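Side-chain contacts in lipoprotein (Colwellia psychrerythraea, PDB 3O0Y), which is of unknown function but is probably a lipid-modified bacterial protein whose family is related to metallopeptidases: residues A440-H445 against L475-V480; G209-S214 against A257-E262; E322-Q327 against G335-A340. All coordinates share one frame; numbering follows the deposited sequence.

Contact 1 of 3, residues A440-H445 against L475-V480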
ATOM      1  N   ALA A 440      11.294  -3.118   5.728  1.00  5.72           N
ATOM      2  CA  ALA A 440      11.406  -3.781   7.021  1.00  5.17           C
ATOM      3  C   ALA A 440      11.690  -2.791   8.122  1.00  5.92           C
ATOM      4  O   ALA A 440      10.735  -2.106   8.533  1.00  7.39           O
ATOM      5  CB  ALA A 440      12.345  -4.975   6.950  1.00  6.74           C
ATOM      6  N   ASN A 441      12.883  -2.763   8.710  1.00  6.25           N
ATOM      7  CA  ASN A 441      13.252  -1.896   9.765  1.00  4.91           C
ATOM      8  C   ASN A 441      14.313  -0.859   9.324  1.00  6.27           C
ATOM      9  O   ASN A 441      15.273  -1.229   8.648  1.00  6.88           O
ATOM     10  CB  ASN A 441      13.875  -2.706  10.878  1.00  8.06           C
ATOM     11  CG  ASN A 441      12.867  -3.742  11.457  1.00  8.26           C
ATOM     12  OD1 ASN A 441      11.619  -3.534  11.364  1.00  8.36           O
ATOM     13  ND2 ASN A 441      13.384  -4.769  12.078  1.00  8.57           N
ATOM     14  N   PRO A 442      14.130   0.389   9.712  1.00  6.75           N
ATOM     15  CA  PRO A 442      13.146   1.042  10.579  1.00  5.51           C
ATOM     16  C   PRO A 442      11.900   1.541   9.833  1.00  4.78           C
ATOM     17  O   PRO A 442      11.098   2.261  10.462  1.00  6.73           O
ATOM     18  CB  PRO A 442      13.923   2.280  11.081  1.00  7.67           C
ATOM     19  CG  PRO A 442      15.037   2.401  10.207  1.00  9.08           C
ATOM     20  CD  PRO A 442      15.200   1.318   9.286  1.00  9.37           C
ATOM     21  N   GLY A 443      11.651   1.011   8.645  1.00  5.95           N
ATOM     22  CA  GLY A 443      10.496   1.423   7.836  1.00  5.61           C
ATOM     23  C   GLY A 443       9.137   0.758   8.116  1.00  5.75           C
ATOM     24  O   GLY A 443       8.679   0.732   9.248  1.00  6.76           O
ATOM     25  N   HIS A 444       8.541   0.162   7.108  1.00  5.88           N
ATOM     26  CA  HIS A 444       7.173  -0.294   7.239  1.00  4.57           C
ATOM     27  C   HIS A 444       6.944  -1.273   8.365  1.00  5.44           C
ATOM     28  O   HIS A 444       5.975  -1.095   9.102  1.00  5.28           O
ATOM     29  CB  HIS A 444       6.672  -0.936   5.970  1.00  4.58           C
ATOM     30  CG  HIS A 444       6.341   0.007   4.848  1.00  5.83           C
ATOM     31  ND1 HIS A 444       5.731   1.242   5.045  1.00  8.07           N
ATOM     32  CD2 HIS A 444       6.509  -0.130   3.512  1.00  9.13           C
ATOM     33  CE1 HIS A 444       5.511   1.793   3.853  1.00  8.97           C
ATOM     34  NE2 HIS A 444       5.974   0.989   2.912  1.00  9.43           N
ATOM     35  N   HIS A 445       7.760  -2.305   8.510  1.00  5.43           N
ATOM     36  CA  HIS A 445       7.513  -3.308   9.547  1.00  5.66           C
ATOM     37  C   HIS A 445       7.581  -2.680  10.946  1.00  6.16           C
ATOM     38  O   HIS A 445       6.682  -2.845  11.795  1.00  6.95           O
ATOM     39  CB  HIS A 445       8.477  -4.496   9.447  1.00  6.94           C
ATOM     40  CG  HIS A 445       8.275  -5.463  10.581  1.00  6.13           C
ATOM     41  ND1 HIS A 445       7.147  -6.257  10.640  1.00  6.07           N
ATOM     42  CD2 HIS A 445       8.925  -5.622  11.769  1.00  7.87           C
ATOM     43  CE1 HIS A 445       7.160  -6.936  11.792  1.00  6.84           C
ATOM     44  NE2 HIS A 445       8.216  -6.555  12.514  1.00  6.36           N
ATOM     45  N   LEU A 475       9.992   6.457   3.929  1.00  6.56           N
ATOM     46  CA  LEU A 475      11.028   7.245   3.246  1.00  5.88           C
ATOM     47  C   LEU A 475      11.935   8.002   4.221  1.00  7.46           C
ATOM     48  O   LEU A 475      13.188   8.024   4.052  1.00  8.20           O
ATOM     49  CB  LEU A 475      10.338   8.185   2.210  1.00  8.12           C
ATOM     50  CG  LEU A 475      11.190   8.904   1.194  1.00 13.44           C
ATOM     51  CD1 LEU A 475      12.045   7.880   0.376  1.00 15.94           C
ATOM     52  CD2 LEU A 475      10.292   9.833   0.327  1.00  9.83           C
ATOM     53  N   TYR A 476      11.350   8.565   5.311  1.00  5.54           N
ATOM     54  CA  TYR A 476      12.141   9.155   6.395  1.00  6.26           C
ATOM     55  C   TYR A 476      13.098   8.138   7.000  1.00  6.94           C
ATOM     56  O   TYR A 476      14.255   8.500   7.234  1.00  4.96           O
ATOM     57  CB  TYR A 476      11.222   9.786   7.449  1.00  6.91           C
ATOM     58  CG  TYR A 476      11.904  10.140   8.727  1.00  7.36           C
ATOM     59  CD1 TYR A 476      12.559  11.344   8.878  1.00  5.08           C
ATOM     60  CD2 TYR A 476      11.844   9.311   9.807  1.00  6.66           C
ATOM     61  CE1 TYR A 476      13.263  11.641  10.085  1.00  6.06           C
ATOM     62  CE2 TYR A 476      12.524   9.601  11.002  1.00  8.40           C
ATOM     63  CZ  TYR A 476      13.170  10.795  11.158  1.00  5.18           C
ATOM     64  OH  TYR A 476      13.918  11.009  12.353  1.00  7.13           O
ATOM     65  N   SER A 477      12.641   6.881   7.220  1.00  7.30           N
ATOM     66  CA  SER A 477      13.411   5.723   7.766  1.00  8.56           C
ATOM     67  C   SER A 477      14.670   5.504   6.956  1.00  5.44           C
ATOM     68  O   SER A 477      15.744   5.209   7.520  1.00  7.88           O
ATOM     69  CB  SER A 477      12.608   4.360   7.601  1.00  7.28           C
ATOM     70  OG  SER A 477      11.740   4.511   8.657  1.00 21.92           O
ATOM     71  N   GLU A 478      14.540   5.625   5.658  1.00  5.83           N
ATOM     72  CA  GLU A 478      15.661   5.424   4.752  1.00  7.18           C
ATOM     73  C   GLU A 478      16.773   6.456   4.993  1.00  7.37           C
ATOM     74  O   GLU A 478      17.971   6.137   4.880  1.00  7.45           O
ATOM     75  CB  GLU A 478      15.207   5.441   3.288  1.00  7.07           C
ATOM     76  CG  GLU A 478      14.317   4.224   2.863  1.00  8.99           C
ATOM     77  CD  GLU A 478      13.778   4.375   1.445  1.00 16.09           C
ATOM     78  OE1 GLU A 478      14.566   4.164   0.454  1.00 16.23           O
ATOM     79  OE2 GLU A 478      12.567   4.677   1.279  1.00 16.77           O
ATOM     80  N   GLN A 479      16.360   7.671   5.317  1.00  6.83           N
ATOM     81  CA  GLN A 479      17.328   8.731   5.643  1.00  6.28           C
ATOM     82  C   GLN A 479      17.906   8.526   7.011  1.00  7.42           C
ATOM     83  O   GLN A 479      19.102   8.669   7.210  1.00  6.53           O
ATOM     84  CB  GLN A 479      16.740  10.147   5.553  1.00  6.46           C
ATOM     85  CG  GLN A 479      17.761  11.209   5.904  1.00  8.42           C
ATOM     86  CD  GLN A 479      17.164  12.604   5.644  1.00 10.69           C
ATOM     87  OE1 GLN A 479      16.619  12.842   4.549  1.00 13.77           O
ATOM     88  NE2 GLN A 479      17.309  13.502   6.589  1.00 10.52           N
ATOM     89  N   VAL A 480      17.066   8.174   7.983  1.00  6.71           N
ATOM     90  CA  VAL A 480      17.572   7.858   9.304  1.00  6.34           C
ATOM     91  C   VAL A 480      18.606   6.717   9.252  1.00  6.73           C
ATOM     92  O   VAL A 480      19.572   6.748  10.000  1.00  5.86           O
ATOM     93  CB  VAL A 480      16.448   7.445  10.288  1.00  8.27           C
ATOM     94  CG1 VAL A 480      17.099   6.982  11.684  1.00 13.35           C
ATOM     95  CG2 VAL A 480      15.600   8.653  10.593  1.00 15.95           C
TER
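Ser477 points its side chain from helix 467-483 into the backbone bend at Pro442 and Gly443. The contact is small and buried. Ser477 CB packs against Gly443, 3.6 Å from its CA. Glycine here lets the helix come close, with the CA atoms of Gly443 and Ser477 5.2 Å apart. Pro442 CG is 4.0 Å from the backbone O of Ser477. Ser477 OG lies 3.0 Å from Pro442 O. Its hydrogen bond is to Trp473 O, one turn back in its own helix. With OG anti to the carbonyl carbon (chi1 -79°), it can reach back to that oxygen. Pro442 O is served by Trp473 NE1, so both polar atoms use the same tryptophan. A cis peptide precedes Pro442, and Gly443 is the N-cap residue of helix 444-452. Residues 440-443 link helix 432-439 to helix 444-452. From His438 to His445 the sequence reads HEANPGHH. It recalls the HExxH zinc-binding signature of the metallopeptidase clan, though its second histidine comes later, and is consistent with a metal site. Around the contact, Pro442 also packs on Tyr437 of helix 432-439. Tyr476 rests on helix 555-574, and His445 ND1 bonds to Tyr404 OH of strand 402-405.

Contact 2 of 3, residues G209-S214 against A257-E262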
ATOM      1  N   GLY A 209      -5.451 -13.226 -18.589  1.00 16.24           N
ATOM      2  CA  GLY A 209      -4.365 -14.004 -18.010  1.00 16.73           C
ATOM      3  C   GLY A 209      -4.859 -14.913 -16.890  1.00 17.77           C
ATOM      4  O   GLY A 209      -4.367 -16.075 -16.707  1.00 18.51           O
ATOM      5  N   PHE A 210      -5.860 -14.432 -16.159  1.00 16.14           N
ATOM      6  CA  PHE A 210      -6.370 -15.173 -14.950  1.00 16.48           C
ATOM      7  C   PHE A 210      -6.968 -16.561 -15.283  1.00 16.61           C
ATOM      8  O   PHE A 210      -6.728 -17.545 -14.529  1.00 16.99           O
ATOM      9  CB  PHE A 210      -7.392 -14.308 -14.172  1.00 15.90           C
ATOM     10  CG  PHE A 210      -7.671 -14.776 -12.749  1.00 15.70           C
ATOM     11  CD1 PHE A 210      -6.869 -14.369 -11.703  1.00 15.96           C
ATOM     12  CD2 PHE A 210      -8.750 -15.589 -12.475  1.00 15.06           C
ATOM     13  CE1 PHE A 210      -7.179 -14.741 -10.402  1.00 15.98           C
ATOM     14  CE2 PHE A 210      -9.043 -15.982 -11.191  1.00 16.77           C
ATOM     15  CZ  PHE A 210      -8.252 -15.568 -10.158  1.00 14.30           C
ATOM     16  N   THR A 211      -7.632 -16.650 -16.437  1.00 16.60           N
ATOM     17  CA  THR A 211      -8.261 -17.877 -16.922  1.00 16.82           C
ATOM     18  C   THR A 211      -7.573 -18.472 -18.152  1.00 18.11           C
ATOM     19  O   THR A 211      -8.168 -19.294 -18.862  1.00 18.84           O
ATOM     20  CB  THR A 211      -9.769 -17.677 -17.228  1.00 18.06           C
ATOM     21  OG1 THR A 211      -9.934 -16.868 -18.390  1.00 16.30           O
ATOM     22  CG2 THR A 211     -10.529 -17.107 -15.998  1.00 17.74           C
ATOM     23  N   SER A 212      -6.310 -18.117 -18.382  1.00 18.16           N
ATOM     24  CA  SER A 212      -5.666 -18.524 -19.619  1.00 19.42           C
ATOM     25  C   SER A 212      -5.188 -19.983 -19.563  1.00 20.42           C
ATOM     26  O   SER A 212      -5.053 -20.619 -20.610  1.00 19.54           O
ATOM     27  CB  SER A 212      -4.521 -17.604 -19.987  1.00 19.08           C
ATOM     28  OG  SER A 212      -3.459 -17.568 -19.036  1.00 19.92           O
ATOM     29  N   GLY A 213      -4.837 -20.457 -18.367  1.00 19.47           N
ATOM     30  CA  GLY A 213      -4.467 -21.858 -18.146  1.00 19.46           C
ATOM     31  C   GLY A 213      -5.650 -22.693 -17.758  1.00 19.14           C
ATOM     32  O   GLY A 213      -6.770 -22.194 -17.587  1.00 19.07           O
ATOM     33  N   SER A 214      -5.453 -24.000 -17.638  1.00 19.74           N
ATOM     34  CA  SER A 214      -6.595 -24.853 -17.294  1.00 19.20           C
ATOM     35  C   SER A 214      -6.971 -24.586 -15.841  1.00 17.00           C
ATOM     36  O   SER A 214      -6.113 -24.325 -15.008  1.00 17.34           O
ATOM     37  CB  SER A 214      -6.255 -26.348 -17.441  1.00 19.10           C
ATOM     38  OG  SER A 214      -5.129 -26.647 -16.612  1.00 24.29           O
ATOM     39  N   ALA A 257     -16.992 -16.325 -14.116  1.00 14.04           N
ATOM     40  CA  ALA A 257     -17.104 -15.015 -13.467  1.00 13.45           C
ATOM     41  C   ALA A 257     -16.062 -14.063 -14.084  1.00 12.85           C
ATOM     42  O   ALA A 257     -16.427 -12.978 -14.570  1.00 13.88           O
ATOM     43  CB  ALA A 257     -16.952 -15.156 -11.912  1.00 12.00           C
ATOM     44  N   TYR A 258     -14.789 -14.483 -14.150  1.00 12.65           N
ATOM     45  CA  TYR A 258     -13.723 -13.644 -14.720  1.00 13.53           C
ATOM     46  C   TYR A 258     -13.954 -13.368 -16.184  1.00 15.46           C
ATOM     47  O   TYR A 258     -13.826 -12.246 -16.646  1.00 15.62           O
ATOM     48  CB  TYR A 258     -12.326 -14.211 -14.494  1.00 13.51           C
ATOM     49  CG  TYR A 258     -11.819 -13.832 -13.105  1.00 15.10           C
ATOM     50  CD1 TYR A 258     -12.434 -14.318 -11.965  1.00 17.90           C
ATOM     51  CD2 TYR A 258     -10.754 -12.943 -12.940  1.00 10.93           C
ATOM     52  CE1 TYR A 258     -12.013 -13.938 -10.717  1.00 16.14           C
ATOM     53  CE2 TYR A 258     -10.365 -12.511 -11.712  1.00 13.15           C
ATOM     54  CZ  TYR A 258     -10.991 -12.996 -10.586  1.00 13.29           C
ATOM     55  OH  TYR A 258     -10.560 -12.615  -9.316  1.00 14.45           O
ATOM     56  N   GLN A 259     -14.421 -14.371 -16.886  1.00 15.08           N
ATOM     57  CA  GLN A 259     -14.728 -14.216 -18.308  1.00 15.64           C
ATOM     58  C   GLN A 259     -15.801 -13.170 -18.535  1.00 14.73           C
ATOM     59  O   GLN A 259     -15.718 -12.405 -19.495  1.00 12.18           O
ATOM     60  CB  GLN A 259     -15.090 -15.591 -18.903  1.00 16.67           C
ATOM     61  CG  GLN A 259     -13.775 -16.456 -18.992  1.00 17.68           C
ATOM     62  CD  GLN A 259     -14.019 -17.978 -19.183  1.00 23.24           C
ATOM     63  OE1 GLN A 259     -13.063 -18.721 -19.325  1.00 27.41           O
ATOM     64  NE2 GLN A 259     -15.253 -18.424 -19.077  1.00 20.00           N
ATOM     65  N   SER A 260     -16.803 -13.184 -17.675  1.00 15.30           N
ATOM     66  CA  SER A 260     -17.878 -12.212 -17.637  1.00 16.83           C
ATOM     67  C   SER A 260     -17.348 -10.772 -17.556  1.00 15.54           C
ATOM     68  O   SER A 260     -17.829  -9.825 -18.203  1.00 13.56           O
ATOM     69  CB  SER A 260     -18.630 -12.424 -16.308  1.00 18.86           C
ATOM     70  OG  SER A 260     -19.958 -12.184 -16.557  1.00 27.82           O
ATOM     71  N   VAL A 261     -16.480 -10.568 -16.573  1.00 13.03           N
ATOM     72  CA  VAL A 261     -15.924  -9.204 -16.389  1.00 13.01           C
ATOM     73  C   VAL A 261     -15.020  -8.761 -17.528  1.00 14.15           C
ATOM     74  O   VAL A 261     -15.034  -7.589 -17.932  1.00 13.46           O
ATOM     75  CB  VAL A 261     -15.214  -9.086 -15.031  1.00 11.44           C
ATOM     76  CG1 VAL A 261     -14.774  -7.644 -14.788  1.00 10.94           C
ATOM     77  CG2 VAL A 261     -16.183  -9.571 -13.937  1.00 11.03           C
ATOM     78  N   GLU A 262     -14.217  -9.698 -18.031  1.00 12.70           N
ATOM     79  CA  GLU A 262     -13.380  -9.460 -19.182  1.00 13.89           C
ATOM     80  C   GLU A 262     -14.214  -8.945 -20.354  1.00 14.03           C
ATOM     81  O   GLU A 262     -13.916  -7.885 -20.931  1.00 13.88           O
ATOM     82  CB  GLU A 262     -12.644 -10.740 -19.531  1.00 14.49           C
ATOM     83  CG  GLU A 262     -11.597 -10.599 -20.631  1.00 18.30           C
ATOM     84  CD  GLU A 262     -11.201 -11.954 -21.201  1.00 25.88           C
ATOM     85  OE1 GLU A 262     -11.257 -12.976 -20.452  1.00 26.44           O
ATOM     86  OE2 GLU A 262     -10.815 -11.995 -22.386  1.00 25.81           O
TER
HETATM   87  O   HOH W   1     -10.940 -14.361 -18.100  1.00 18.71           O
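This is an aromatic stack with a water bridge beside it. Phe210 and Thr211, where helix 197-210 gives way to loop, meet Tyr258 in the long helix 236-268, and a water links Thr211 to Glu262. The rings of Phe210 and Tyr258 form an offset stack. Their planes are 10° apart and their centroids 3.9 Å. Tyr258 CE2 lies over the centre of the Phe210 ring, while Phe210 CD2 sits nearer the rim of the tyrosine. Phe210 CG is anti to the backbone N (chi1 -163°), which swings its ring toward helix 236-268. Thr211 CG2 packs on Tyr258 CB at 3.7 Å. Pro149 of helix 144-154 touches both aromatic side chains, and Tyr258 OH bonds to Leu145 O there. With an alanine at Tyr258, the stacked face of Phe210 would probably lose its partner and Leu145 O its hydroxyl mate. Beside the stack, Thr211 OG1 donates to a water at 2.7 Å. That water donates in turn to Glu262 OE1, also at 2.7 Å. The chemistry is therefore divided: dispersion between flat rings in one part, and in the other a directed chain of donors ending at a carboxylate, which is likely to be ionised.

Contact 3 of 3, residues E322-Q327 against G335-A340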
ATOM      1  N   GLU A 322      27.512  15.153  -6.908  1.00  5.35           N
ATOM      2  CA  GLU A 322      28.729  15.311  -6.157  1.00  5.96           C
ATOM      3  C   GLU A 322      29.384  13.995  -5.720  1.00  6.26           C
ATOM      4  O   GLU A 322      30.604  13.802  -5.796  1.00  5.75           O
ATOM      5  CB  GLU A 322      28.523  16.126  -4.884  1.00  7.61           C
ATOM      6  CG  GLU A 322      28.119  17.540  -5.116  1.00  7.66           C
ATOM      7  CD  GLU A 322      29.088  18.396  -5.849  1.00 15.11           C
ATOM      8  OE1 GLU A 322      30.296  18.099  -5.899  1.00 11.74           O
ATOM      9  OE2 GLU A 322      28.621  19.454  -6.332  1.00 19.32           O
ATOM     10  N   ILE A 323      28.542  13.084  -5.281  1.00  5.96           N
ATOM     11  CA  ILE A 323      29.033  11.787  -4.869  1.00  6.49           C
ATOM     12  C   ILE A 323      29.583  11.039  -6.070  1.00  4.05           C
ATOM     13  O   ILE A 323      30.633  10.406  -5.973  1.00  4.54           O
ATOM     14  CB  ILE A 323      27.925  11.033  -4.114  1.00  5.60           C
ATOM     15  CG1 ILE A 323      27.497  11.793  -2.858  1.00  7.13           C
ATOM     16  CG2 ILE A 323      28.244   9.552  -3.877  1.00  6.07           C
ATOM     17  CD1 ILE A 323      26.179  11.296  -2.287  1.00  6.80           C
ATOM     18  N   LEU A 324      28.839  11.054  -7.198  1.00  4.07           N
ATOM     19  CA  LEU A 324      29.296  10.457  -8.429  1.00  3.89           C
ATOM     20  C   LEU A 324      30.655  10.960  -8.889  1.00  3.74           C
ATOM     21  O   LEU A 324      31.532  10.170  -9.238  1.00  3.65           O
ATOM     22  CB  LEU A 324      28.238  10.563  -9.558  1.00  2.08           C
ATOM     23  CG  LEU A 324      27.050   9.609  -9.403  1.00  5.01           C
ATOM     24  CD1 LEU A 324      25.844  10.182 -10.125  1.00  5.73           C
ATOM     25  CD2 LEU A 324      27.411   8.145  -9.870  1.00  6.44           C
ATOM     26  N   LEU A 325      30.826  12.278  -8.923  1.00  3.66           N
ATOM     27  CA  LEU A 325      32.056  12.866  -9.339  1.00  5.73           C
ATOM     28  C   LEU A 325      33.199  12.337  -8.485  1.00  5.34           C
ATOM     29  O   LEU A 325      34.272  11.992  -9.020  1.00  5.47           O
ATOM     30  CB  LEU A 325      32.018  14.407  -9.138  1.00  5.58           C
ATOM     31  CG  LEU A 325      31.180  15.121 -10.181  1.00  7.85           C
ATOM     32  CD1 LEU A 325      31.121  16.615  -9.843  1.00  6.16           C
ATOM     33  CD2 LEU A 325      31.708  14.987 -11.538  1.00 11.00           C
ATOM     34  N   ALA A 326      32.968  12.225  -7.165  1.00  6.58           N
ATOM     35  CA  ALA A 326      33.988  11.814  -6.263  1.00  6.05           C
ATOM     36  C   ALA A 326      34.416  10.342  -6.500  1.00  6.14           C
ATOM     37  O   ALA A 326      35.526   9.928  -6.110  1.00  7.02           O
ATOM     38  CB  ALA A 326      33.561  12.015  -4.785  1.00  7.32           C
ATOM     39  N   GLN A 327      33.535   9.559  -7.064  1.00  5.03           N
ATOM     40  CA  GLN A 327      33.833   8.170  -7.464  1.00  4.76           C
ATOM     41  C   GLN A 327      34.411   8.054  -8.847  1.00  7.05           C
ATOM     42  O   GLN A 327      34.742   6.938  -9.289  1.00  6.83           O
ATOM     43  CB  GLN A 327      32.572   7.285  -7.382  1.00  5.41           C
ATOM     44  CG  GLN A 327      32.021   7.110  -5.980  1.00  5.64           C
ATOM     45  CD  GLN A 327      33.074   6.625  -5.039  1.00  8.63           C
ATOM     46  OE1 GLN A 327      33.722   5.610  -5.293  1.00 13.78           O
ATOM     47  NE2 GLN A 327      33.154   7.263  -3.915  1.00 10.13           N
ATOM     48  N   GLY A 335      21.063  10.264 -14.136  1.00  9.83           N
ATOM     49  CA  GLY A 335      20.416   9.099 -14.598  1.00 10.42           C
ATOM     50  C   GLY A 335      21.241   8.198 -15.490  1.00  8.93           C
ATOM     51  O   GLY A 335      21.257   6.973 -15.304  1.00  8.33           O
ATOM     52  N   GLU A 336      21.959   8.804 -16.424  1.00  8.44           N
ATOM     53  CA  GLU A 336      22.832   8.059 -17.291  1.00  7.78           C
ATOM     54  C   GLU A 336      23.871   7.335 -16.495  1.00  8.99           C
ATOM     55  O   GLU A 336      24.232   6.208 -16.835  1.00  8.95           O
ATOM     56  CB  GLU A 336      23.488   9.004 -18.296  1.00  9.94           C
ATOM     57  CG  GLU A 336      22.465   9.277 -19.426  1.00 13.97           C
ATOM     58  CD  GLU A 336      22.753  10.508 -20.259  1.00 22.37           C
ATOM     59  OE1 GLU A 336      23.647  11.322 -19.934  1.00 15.25           O
ATOM     60  OE2 GLU A 336      21.960  10.725 -21.213  1.00 25.25           O
ATOM     61  N   ARG A 337      24.391   8.025 -15.486  1.00  6.82           N
ATOM     62  CA  ARG A 337      25.449   7.431 -14.674  1.00  7.24           C
ATOM     63  C   ARG A 337      24.923   6.240 -13.853  1.00  7.76           C
ATOM     64  O   ARG A 337      25.595   5.187 -13.728  1.00  6.50           O
ATOM     65  CB  ARG A 337      26.153   8.492 -13.810  1.00  7.29           C
ATOM     66  CG  ARG A 337      27.211   9.238 -14.635  1.00  7.01           C
ATOM     67  CD  ARG A 337      27.835  10.393 -13.933  1.00  6.00           C
ATOM     68  NE  ARG A 337      26.895  11.516 -13.882  1.00  8.50           N
ATOM     69  CZ  ARG A 337      27.040  12.625 -13.139  1.00  6.26           C
ATOM     70  NH1 ARG A 337      28.087  12.792 -12.349  1.00  6.02           N
ATOM     71  NH2 ARG A 337      26.110  13.615 -13.183  1.00  8.82           N
ATOM     72  N   MET A 338      23.714   6.364 -13.312  1.00  7.32           N
ATOM     73  CA  MET A 338      23.127   5.266 -12.577  1.00  6.51           C
ATOM     74  C   MET A 338      22.814   4.057 -13.476  1.00  7.64           C
ATOM     75  O   MET A 338      23.013   2.892 -13.080  1.00  8.55           O
ATOM     76  CB  MET A 338      21.883   5.731 -11.832  1.00  6.94           C
ATOM     77  CG  MET A 338      22.149   6.805 -10.736  1.00  7.64           C
ATOM     78  SD  MET A 338      23.347   6.393  -9.453  1.00  3.30           S
ATOM     79  CE  MET A 338      22.554   4.914  -8.750  1.00 13.32           C
ATOM     80  N   VAL A 339      22.386   4.328 -14.701  1.00  6.79           N
ATOM     81  CA  VAL A 339      22.237   3.237 -15.702  1.00  8.10           C
ATOM     82  C   VAL A 339      23.533   2.518 -15.979  1.00  7.93           C
ATOM     83  O   VAL A 339      23.567   1.296 -16.011  1.00  8.29           O
ATOM     84  CB  VAL A 339      21.640   3.808 -16.987  1.00  8.83           C
ATOM     85  CG1 VAL A 339      21.794   2.793 -18.091  1.00 13.70           C
ATOM     86  CG2 VAL A 339      20.188   4.242 -16.751  1.00 13.94           C
ATOM     87  N   ALA A 340      24.629   3.273 -16.124  1.00  9.04           N
ATOM     88  CA  ALA A 340      25.943   2.723 -16.348  1.00  8.09           C
ATOM     89  C   ALA A 340      26.377   1.853 -15.156  1.00  8.67           C
ATOM     90  O   ALA A 340      26.873   0.746 -15.357  1.00  7.18           O
ATOM     91  CB  ALA A 340      27.028   3.872 -16.540  1.00  7.21           C
TER
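Helices 322-326 and 335-340 cross at 51° between their N-to-C directions, with Leu324 and Arg337 facing each other. The axes of these short segments come within 11.3 Å. The nearest CA atoms are those of Leu324 and Arg337, 7.9 Å apart. Such spacing is bridged by long side chains and not by backbone contact. Leu324 carries one side. Its CB meets Arg337 NH1 at 3.6 Å. Its CD1 lies over one face of the guanidinium, 3.9 Å above the plane and toward the rim. The same methyl is 4.1 Å from Arg337 CB, so Leu324 touches both the root and the head of the arginine. The arginine chain makes this possible by bending at chi3 (-74°), which turns the guanidinium so that one face meets Leu324 CD1. Leu325 adds a looser touch, its CD2 4.3 Å from Arg337 NH1. On the other flank, Leu324 CD2 approaches Met338 SD at 4.4 Å, an apolar contact.

The nitrogens of Arg337 are satisfied outside the two segments. NE bonds to Thr333 O, NH1 to Tyr329 O and NH2 to Asn321 OD1. Three bonds to three residues should fix the rotation of the guanidinium and keep one face toward Leu324 CD1. The charge is thus buried among carbonyl and amide oxygens. Two of these partners belong to the link between the helices and the third to helix 302-326. Leu324 also packs on Val334 and Leu341 of helix 334-342 and on Leu495 of helix 491-515. The arrangement is a pair of consecutive helices joined by a short loop and packed at an angle, with one buried arginine tying the loop to both.

The three contacts are separate and follow one another in the chain, in the order 2, 3, 1. Contact 1 is the innermost, its centre about 15 Å from the centre of the chain. Contacts 2 and 3 lie farther out, at about 25 and 31 Å. Contacts 1 and 2 are on opposite sides of the chain's centre, with centres 39 Å apart. Contact 3 is nearer to contact 1, about 12 Å between nearest atoms. Contact 1 alone includes part of the HEANPGHH sequence, which is consistent with a metallopeptidase-like site. Contacts 2 and 3 are structural packing between helices away from it.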